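Local coordinates for putative two-component sensor histidine kinase protein (Sinorhizobium meliloti, PDB 3HCY) that probably acts as a sensor histidine kinase, using ATP to phosphorylate a protein histidine, the crystallised piece being its GAF domain, at residues Ser44-Tyr47 and Gln48-Val51; Glu9-Leu12 and Asp13-Gly17; Asp120-Ile123 and Gly124-Leu127. All coordinates share one frame; numbering follows the deposited sequence.

All three contacts are local, between residues close in sequence along helices of one GAF domain. Contact 2 is the buried one, on helix 5-19, which rests on strands 23-29 and 35-41 and touches helix 120-146. Contact 3 opens helix 120-146, lies nearer the surface and meets helix 5-19 at Leu19; the centres of these two contacts are about 14 Å apart and both touch the second subunit. Contact 1, on the short helix 45-50, lies at the surface, untouched by the other chain of the assembly, its centre about 27 Å from that of contact 3. Chemistry follows place: aromatic packing with polar and charged side chains on the exposed side in contact 1, aliphatic packing and carboxylates paired with arginines in contact 2, a curled methionine in contact 3.

Contact 1 of 3, residues Ser44-Tyr47 and Gln48-Val51; sequences SEHY and QRAV
Glu45 O receives Arg49 N at 2.8 Å in an almost straight bond (N-H...O 172°). The same carbonyl is flanked by CB and CG of Arg49 and by CB of Gln48. Gln48 N bonds Ser44 O and Ala50 N bonds His46 O, while Val51 N reaches Tyr47 O in a weak bond. Ser44 is the N-cap: its OG accepts Tyr47 N at 3.0 Å and is also hydrogen-bonded to Glu88 of helix 79-88. In this GAF domain the helix is a short piece, 45-50, between the strand 35-41 and the chain that leads to strand 67-69; Tyr47 faces inward against Phe37 and Ile85. Tyr47 has CG anti to its backbone N (chi1 178°), which lays the ring on the side of its own carbonyl, where Val51 comes up one turn later. Val51 CG1 sits over one ring face, 3.9 Å from the centroid, a CH-pi contact displaced toward CE2, which it meets at 3.5 Å. The other methyl, CG2, lies 3.9 Å from Tyr47 CE1, so both branches pack on the ring. On the solvent side Arg49 bends at chi3 and brings a guanidinium face over His46 CA. Its NH2 then stands at the edge of the imidazole, 3.9 Å from His46 ND1, with the two planes 84° apart. Arg49 NH1 is 4.4 Å from Glu45 OE1, and opposite charges at that range may still attract weakly. Gln48 runs extended past Ser44 O, its CG alongside that oxygen, and its OE1 ends beside Glu45 CG.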
ATOM      1  N   SER A  44     -10.633  -9.276  19.326  1.00 21.34           N
ATOM      2  CA  SER A  44     -10.160  -9.561  20.666  1.00 21.00           C
ATOM      3  C   SER A  44      -9.036 -10.633  20.582  1.00 21.43           C
ATOM      4  O   SER A  44      -8.975 -11.447  19.633  1.00 20.53           O
ATOM      5  CB  SER A  44     -11.305 -10.075  21.510  1.00 20.17           C
ATOM      6  OG  SER A  44     -11.590 -11.369  21.044  1.00 18.69           O
ATOM      7  N   GLU A  45      -8.201 -10.651  21.622  1.00 21.48           N
ATOM      8  CA  GLU A  45      -7.221 -11.705  21.817  1.00 21.69           C
ATOM      9  C   GLU A  45      -7.873 -13.050  21.956  1.00 21.55           C
ATOM     10  O   GLU A  45      -7.420 -14.038  21.401  1.00 21.12           O
ATOM     11  CB  GLU A  45      -6.430 -11.378  23.039  1.00 22.17           C
ATOM     12  CG  GLU A  45      -5.502 -10.200  22.734  1.00 24.72           C
ATOM     13  CD  GLU A  45      -4.766  -9.641  23.942  1.00 29.15           C
ATOM     14  OE1 GLU A  45      -5.057 -10.035  25.107  1.00 32.75           O
ATOM     15  OE2 GLU A  45      -3.873  -8.790  23.706  1.00 32.14           O
ATOM     16  N   HIS A  46      -9.002 -13.081  22.635  1.00 21.92           N
ATOM     17  CA  HIS A  46      -9.742 -14.305  22.722  1.00 22.56           C
ATOM     18  C   HIS A  46      -9.929 -14.853  21.342  1.00 23.58           C
ATOM     19  O   HIS A  46      -9.651 -16.010  21.106  1.00 23.79           O
ATOM     20  CB  HIS A  46     -11.074 -14.066  23.355  1.00 22.50           C
ATOM     21  CG  HIS A  46     -11.860 -15.312  23.568  1.00 23.85           C
ATOM     22  ND1 HIS A  46     -11.627 -16.167  24.630  1.00 25.40           N
ATOM     23  CD2 HIS A  46     -12.907 -15.839  22.877  1.00 24.16           C
ATOM     24  CE1 HIS A  46     -12.497 -17.169  24.578  1.00 25.55           C
ATOM     25  NE2 HIS A  46     -13.277 -17.000  23.520  1.00 22.40           N
ATOM     26  N   TYR A  47     -10.381 -14.016  20.411  1.00 24.77           N
ATOM     27  CA  TYR A  47     -10.569 -14.487  19.048  1.00 25.27           C
ATOM     28  C   TYR A  47      -9.251 -14.922  18.466  1.00 26.20           C
ATOM     29  O   TYR A  47      -9.178 -15.896  17.740  1.00 26.57           O
ATOM     30  CB  TYR A  47     -11.174 -13.408  18.157  1.00 25.31           C
ATOM     31  CG  TYR A  47     -11.363 -13.835  16.684  1.00 25.71           C
ATOM     32  CD1 TYR A  47     -10.522 -13.364  15.692  1.00 24.52           C
ATOM     33  CD2 TYR A  47     -12.390 -14.696  16.293  1.00 24.77           C
ATOM     34  CE1 TYR A  47     -10.691 -13.738  14.364  1.00 23.56           C
ATOM     35  CE2 TYR A  47     -12.554 -15.065  14.949  1.00 24.22           C
ATOM     36  CZ  TYR A  47     -11.692 -14.577  13.996  1.00 22.35           C
ATOM     37  OH  TYR A  47     -11.808 -14.937  12.658  1.00 20.32           O
ATOM     38  N   GLN A  48      -8.207 -14.179  18.758  1.00 26.99           N
ATOM     39  CA  GLN A  48      -6.960 -14.402  18.064  1.00 27.87           C
ATOM     40  C   GLN A  48      -6.359 -15.756  18.446  1.00 28.71           C
ATOM     41  O   GLN A  48      -5.941 -16.518  17.557  1.00 28.32           O
ATOM     42  CB  GLN A  48      -5.992 -13.223  18.310  1.00 27.91           C
ATOM     43  CG  GLN A  48      -6.494 -11.941  17.670  1.00 27.88           C
ATOM     44  CD  GLN A  48      -5.657 -10.749  17.919  1.00 27.17           C
ATOM     45  OE1 GLN A  48      -4.938 -10.686  18.916  1.00 29.14           O
ATOM     46  NE2 GLN A  48      -5.749  -9.781  17.047  1.00 27.42           N
ATOM     47  N   ARG A  49      -6.373 -16.064  19.754  1.00 29.48           N
ATOM     48  CA  ARG A  49      -5.934 -17.355  20.267  1.00 30.10           C
ATOM     49  C   ARG A  49      -6.815 -18.444  19.699  1.00 30.61           C
ATOM     50  O   ARG A  49      -6.356 -19.497  19.302  1.00 30.64           O
ATOM     51  CB  ARG A  49      -6.042 -17.381  21.776  1.00 30.23           C
ATOM     52  CG  ARG A  49      -5.062 -16.484  22.563  1.00 33.30           C
ATOM     53  CD  ARG A  49      -5.055 -16.847  24.102  1.00 39.16           C
ATOM     54  NE  ARG A  49      -6.370 -16.622  24.776  1.00 43.64           N
ATOM     55  CZ  ARG A  49      -6.809 -15.461  25.309  1.00 45.85           C
ATOM     56  NH1 ARG A  49      -6.067 -14.339  25.314  1.00 46.92           N
ATOM     57  NH2 ARG A  49      -8.013 -15.424  25.858  1.00 46.06           N
ATOM     58  N   ALA A  50      -8.101 -18.142  19.639  1.00 32.45           N
ATOM     59  CA  ALA A  50      -9.131 -19.056  19.183  1.00 33.72           C
ATOM     60  C   ALA A  50      -8.844 -19.620  17.824  1.00 35.60           C
ATOM     61  O   ALA A  50      -9.001 -20.803  17.603  1.00 35.92           O
ATOM     62  CB  ALA A  50     -10.464 -18.347  19.140  1.00 32.85           C
ATOM     63  N   VAL A  51      -8.422 -18.801  16.890  1.00 38.27           N
ATOM     64  CA  VAL A  51      -8.479 -19.192  15.496  1.00 40.68           C
ATOM     65  C   VAL A  51      -7.175 -19.270  14.766  1.00 42.71           C
ATOM     66  O   VAL A  51      -7.159 -19.258  13.559  1.00 43.21           O
ATOM     67  CB  VAL A  51      -9.242 -18.157  14.734  1.00 40.77           C
ATOM     68  CG1 VAL A  51     -10.542 -17.933  15.370  1.00 42.36           C
ATOM     69  CG2 VAL A  51      -8.493 -16.902  14.768  1.00 40.87           C
TER

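Contact 2 of 3, residues Glu9-Leu12 and Asp13-Gly17; sequences EATL and DAIQG
Ile15 packs back along its own helix onto Thr11, one turn earlier in helix 5-19, the N-terminal helix of the GAF domain, which lies on the antiparallel sheet. Ile15 CB lies 3.5 Å from Thr11 O and a little farther from Leu12 O. With CG1 anti to its carbonyl carbon (chi1 -80°), the longer branch runs beside the backbone N, and CG1 stays alongside Thr11 O. Ile15 CD1 stays near the same oxygen and ends 3.5 Å from Thr11 CG2, methyl against methyl, while Leu12 CD2 is more distant from it at 4.4 Å. Thr11 can offer that methyl because its OG1 is turned the other way, into a hydrogen bond with Val7 O. Under this aliphatic patch the backbone bonds run from each residue to the fourth before it: Ile15 N to Thr11 O, Ala14 N to Ala10 O, Asp13 N to Glu9 O and Gln16 N to Leu12 O. Leu12 and Ile15 carry the packing down to the sheet, onto Ile26 and Ala24, whereas Thr11 and Ala14 meet Ile129 of helix 120-146 and Gln132 of the second subunit. The acidic pair Glu9 and Asp13 shares Arg41 of strand 35-41, which probably offsets their like charges. Asp13 CB lies beside Ala10 O, and its carboxylate divides its grip: OD1 forms a salt bridge with Arg41 NH2, OD2 with NE of Arg139 on the second subunit.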
ATOM      1  N   GLU A   9       0.688  -1.029  11.429  1.00 22.88           N
ATOM      2  CA  GLU A   9      -0.285  -0.013  11.811  1.00 23.37           C
ATOM      3  C   GLU A   9      -0.725   0.938  10.640  1.00 22.87           C
ATOM      4  O   GLU A   9      -1.940   1.268  10.518  1.00 22.54           O
ATOM      5  CB  GLU A   9       0.225   0.806  13.009  1.00 23.43           C
ATOM      6  CG  GLU A   9       0.365   0.070  14.323  1.00 25.75           C
ATOM      7  CD  GLU A   9      -0.830  -0.865  14.710  1.00 33.49           C
ATOM      8  OE1 GLU A   9      -2.024  -0.442  14.875  1.00 35.52           O
ATOM      9  OE2 GLU A   9      -0.556  -2.084  14.879  1.00 39.27           O
ATOM     10  N   ALA A  10       0.239   1.348   9.798  1.00 21.33           N
ATOM     11  CA  ALA A  10      -0.046   2.170   8.599  1.00 20.46           C
ATOM     12  C   ALA A  10      -1.000   1.431   7.668  1.00 19.73           C
ATOM     13  O   ALA A  10      -1.889   2.053   7.001  1.00 18.18           O
ATOM     14  CB  ALA A  10       1.303   2.533   7.811  1.00 19.47           C
ATOM     15  N   THR A  11      -0.789   0.107   7.584  1.00 18.65           N
ATOM     16  CA  THR A  11      -1.577  -0.669   6.657  1.00 18.63           C
ATOM     17  C   THR A  11      -2.989  -0.718   7.191  1.00 19.31           C
ATOM     18  O   THR A  11      -3.960  -0.548   6.464  1.00 20.39           O
ATOM     19  CB  THR A  11      -1.091  -2.083   6.492  1.00 18.39           C
ATOM     20  OG1 THR A  11       0.251  -2.096   6.019  1.00 18.92           O
ATOM     21  CG2 THR A  11      -1.914  -2.749   5.508  1.00 15.83           C
ATOM     22  N   LEU A  12      -3.088  -0.954   8.486  1.00 19.36           N
ATOM     23  CA  LEU A  12      -4.361  -0.999   9.142  1.00 19.31           C
ATOM     24  C   LEU A  12      -5.043   0.388   8.965  1.00 20.09           C
ATOM     25  O   LEU A  12      -6.274   0.477   8.745  1.00 19.33           O
ATOM     26  CB  LEU A  12      -4.172  -1.418  10.632  1.00 18.97           C
ATOM     27  CG  LEU A  12      -3.636  -2.830  11.027  1.00 16.40           C
ATOM     28  CD1 LEU A  12      -3.390  -2.981  12.528  1.00 11.63           C
ATOM     29  CD2 LEU A  12      -4.490  -4.031  10.464  1.00 12.40           C
ATOM     30  N   ASP A  13      -4.243   1.455   9.042  1.00 20.40           N
ATOM     31  CA  ASP A  13      -4.763   2.784   8.732  1.00 21.43           C
ATOM     32  C   ASP A  13      -5.294   2.859   7.295  1.00 21.59           C
ATOM     33  O   ASP A  13      -6.417   3.341   7.076  1.00 21.32           O
ATOM     34  CB  ASP A  13      -3.735   3.889   8.922  1.00 20.99           C
ATOM     35  CG  ASP A  13      -3.328   4.063  10.344  1.00 22.94           C
ATOM     36  OD1 ASP A  13      -4.074   3.782  11.284  1.00 24.25           O
ATOM     37  OD2 ASP A  13      -2.209   4.501  10.564  1.00 30.53           O
ATOM     38  N   ALA A  14      -4.502   2.381   6.339  1.00 21.42           N
ATOM     39  CA  ALA A  14      -4.949   2.441   4.963  1.00 21.96           C
ATOM     40  C   ALA A  14      -6.160   1.522   4.808  1.00 22.07           C
ATOM     41  O   ALA A  14      -7.085   1.886   4.135  1.00 21.47           O
ATOM     42  CB  ALA A  14      -3.837   2.060   3.968  1.00 21.19           C
ATOM     43  N   ILE A  15      -6.168   0.349   5.429  1.00 22.78           N
ATOM     44  CA  ILE A  15      -7.305  -0.538   5.233  1.00 24.22           C
ATOM     45  C   ILE A  15      -8.618   0.149   5.621  1.00 25.25           C
ATOM     46  O   ILE A  15      -9.604   0.045   4.888  1.00 24.40           O
ATOM     47  CB  ILE A  15      -7.198  -1.861   5.994  1.00 24.37           C
ATOM     48  CG1 ILE A  15      -6.287  -2.841   5.233  1.00 25.44           C
ATOM     49  CG2 ILE A  15      -8.551  -2.481   6.112  1.00 22.44           C
ATOM     50  CD1 ILE A  15      -5.192  -3.617   6.155  1.00 25.94           C
ATOM     51  N   GLN A  16      -8.592   0.867   6.744  1.00 26.54           N
ATOM     52  CA  GLN A  16      -9.770   1.536   7.288  1.00 27.88           C
ATOM     53  C   GLN A  16     -10.270   2.671   6.420  1.00 27.49           C
ATOM     54  O   GLN A  16     -11.483   2.815   6.199  1.00 28.74           O
ATOM     55  CB  GLN A  16      -9.454   2.092   8.684  1.00 28.81           C
ATOM     56  CG  GLN A  16      -9.198   0.966   9.754  1.00 33.18           C
ATOM     57  CD  GLN A  16      -8.809   1.529  11.136  1.00 35.81           C
ATOM     58  OE1 GLN A  16      -8.284   2.645  11.214  1.00 41.22           O
ATOM     59  NE2 GLN A  16      -9.055   0.766  12.212  1.00 32.37           N
ATOM     60  N   GLY A  17      -9.331   3.485   5.976  1.00 26.27           N
ATOM     61  CA  GLY A  17      -9.622   4.593   5.147  1.00 26.08           C
ATOM     62  C   GLY A  17     -10.029   4.205   3.748  1.00 26.76           C
ATOM     63  O   GLY A  17     -10.941   4.809   3.185  1.00 27.10           O
TER

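Contact 3 of 3, residues Asp120-Ile123 and Gly124-Leu127; sequences DSEI and GMAL
Met125 touches both Ser121 and Glu122 with one atom, its CE methyl. The chain runs extended to SD and bends at chi3 (-60°), which curls CE back along the helix to 3.4 Å from Glu122 CA. There it also meets Ser121 OG at 3.5 Å and Glu122 CG at 3.6 Å. An apolar contact joins Ile123 and Leu127, which lie side by side and point the same way, CG2 of Ile123 to CD1 of Leu127 at 3.8 Å; Leu127 CD1 also rests on Ile123 O. Four main-chain hydrogen bonds form the scaffold: Gly124 N to Asp120 O at 2.8 Å, Met125 N to Ser121 O, Ala126 N to Glu122 O and Leu127 N to Ile123 O. These are the first two turns of helix 120-146, the last helix of the chain; Glu122, Met125 and Ala126 pack on Leu19, and Met125 also reaches Thr128 of the second subunit. The side chains meet mainly by van der Waals contact, so the directional bonds among these residues are those of the backbone.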
ATOM      1  N   ASP A 120     -16.287  -4.782  -6.532  1.00 34.76           N
ATOM      2  CA  ASP A 120     -15.035  -4.938  -7.293  1.00 35.32           C
ATOM      3  C   ASP A 120     -14.005  -3.911  -6.934  1.00 35.48           C
ATOM      4  O   ASP A 120     -12.853  -4.233  -6.603  1.00 35.70           O
ATOM      5  CB  ASP A 120     -15.336  -4.820  -8.746  1.00 35.19           C
ATOM      6  CG  ASP A 120     -16.068  -5.992  -9.221  1.00 38.00           C
ATOM      7  OD1 ASP A 120     -16.041  -6.955  -8.446  1.00 42.33           O
ATOM      8  OD2 ASP A 120     -16.730  -5.935 -10.293  1.00 40.80           O
ATOM      9  N   SER A 121     -14.447  -2.664  -6.987  1.00 35.01           N
ATOM     10  CA  SER A 121     -13.654  -1.555  -6.542  1.00 34.62           C
ATOM     11  C   SER A 121     -12.903  -1.862  -5.214  1.00 34.43           C
ATOM     12  O   SER A 121     -11.687  -1.660  -5.187  1.00 34.38           O
ATOM     13  CB  SER A 121     -14.562  -0.318  -6.460  1.00 34.60           C
ATOM     14  OG  SER A 121     -14.093   0.651  -5.536  1.00 36.10           O
ATOM     15  N   GLU A 122     -13.579  -2.349  -4.146  1.00 34.02           N
ATOM     16  CA  GLU A 122     -12.901  -2.501  -2.845  1.00 34.08           C
ATOM     17  C   GLU A 122     -11.952  -3.674  -2.898  1.00 32.77           C
ATOM     18  O   GLU A 122     -10.850  -3.613  -2.344  1.00 32.92           O
ATOM     19  CB  GLU A 122     -13.828  -2.600  -1.626  1.00 34.50           C
ATOM     20  CG  GLU A 122     -14.631  -1.315  -1.293  1.00 40.31           C
ATOM     21  CD  GLU A 122     -15.660  -1.428  -0.065  1.00 46.40           C
ATOM     22  OE1 GLU A 122     -15.944  -2.557   0.471  1.00 50.35           O
ATOM     23  OE2 GLU A 122     -16.222  -0.372   0.319  1.00 47.11           O
ATOM     24  N   ILE A 123     -12.339  -4.720  -3.604  1.00 31.30           N
ATOM     25  CA  ILE A 123     -11.413  -5.832  -3.854  1.00 30.21           C
ATOM     26  C   ILE A 123     -10.093  -5.298  -4.481  1.00 29.86           C
ATOM     27  O   ILE A 123      -8.970  -5.578  -4.003  1.00 30.16           O
ATOM     28  CB  ILE A 123     -12.114  -6.934  -4.740  1.00 30.00           C
ATOM     29  CG1 ILE A 123     -13.257  -7.596  -3.917  1.00 29.58           C
ATOM     30  CG2 ILE A 123     -11.093  -7.955  -5.258  1.00 27.66           C
ATOM     31  CD1 ILE A 123     -14.370  -8.330  -4.681  1.00 26.48           C
ATOM     32  N   GLY A 124     -10.229  -4.485  -5.522  1.00 28.64           N
ATOM     33  CA  GLY A 124      -9.068  -3.895  -6.168  1.00 27.85           C
ATOM     34  C   GLY A 124      -8.255  -3.051  -5.205  1.00 27.29           C
ATOM     35  O   GLY A 124      -7.036  -3.143  -5.149  1.00 27.08           O
ATOM     36  N   MET A 125      -8.928  -2.197  -4.455  1.00 26.48           N
ATOM     37  CA  MET A 125      -8.224  -1.434  -3.462  1.00 25.92           C
ATOM     38  C   MET A 125      -7.446  -2.405  -2.524  1.00 25.66           C
ATOM     39  O   MET A 125      -6.238  -2.224  -2.356  1.00 25.42           O
ATOM     40  CB  MET A 125      -9.193  -0.504  -2.735  1.00 25.60           C
ATOM     41  CG  MET A 125      -9.474   0.741  -3.554  1.00 24.21           C
ATOM     42  SD  MET A 125     -10.647   1.851  -2.785  1.00 17.68           S
ATOM     43  CE  MET A 125     -12.077   0.761  -2.682  1.00 21.65           C
ATOM     44  N   ALA A 126      -8.114  -3.458  -2.009  1.00 25.01           N
ATOM     45  CA  ALA A 126      -7.550  -4.396  -1.000  1.00 24.23           C
ATOM     46  C   ALA A 126      -6.301  -5.163  -1.494  1.00 24.07           C
ATOM     47  O   ALA A 126      -5.251  -5.277  -0.775  1.00 23.34           O
ATOM     48  CB  ALA A 126      -8.605  -5.385  -0.602  1.00 24.02           C
ATOM     49  N   LEU A 127      -6.430  -5.676  -2.723  1.00 22.80           N
ATOM     50  CA  LEU A 127      -5.316  -6.292  -3.423  1.00 22.19           C
ATOM     51  C   LEU A 127      -4.136  -5.375  -3.487  1.00 21.68           C
ATOM     52  O   LEU A 127      -2.979  -5.783  -3.272  1.00 21.60           O
ATOM     53  CB  LEU A 127      -5.719  -6.634  -4.845  1.00 22.26           C
ATOM     54  CG  LEU A 127      -6.594  -7.875  -4.903  1.00 23.16           C
ATOM     55  CD1 LEU A 127      -7.420  -7.928  -6.156  1.00 19.68           C
ATOM     56  CD2 LEU A 127      -5.707  -9.108  -4.731  1.00 23.65           C
TER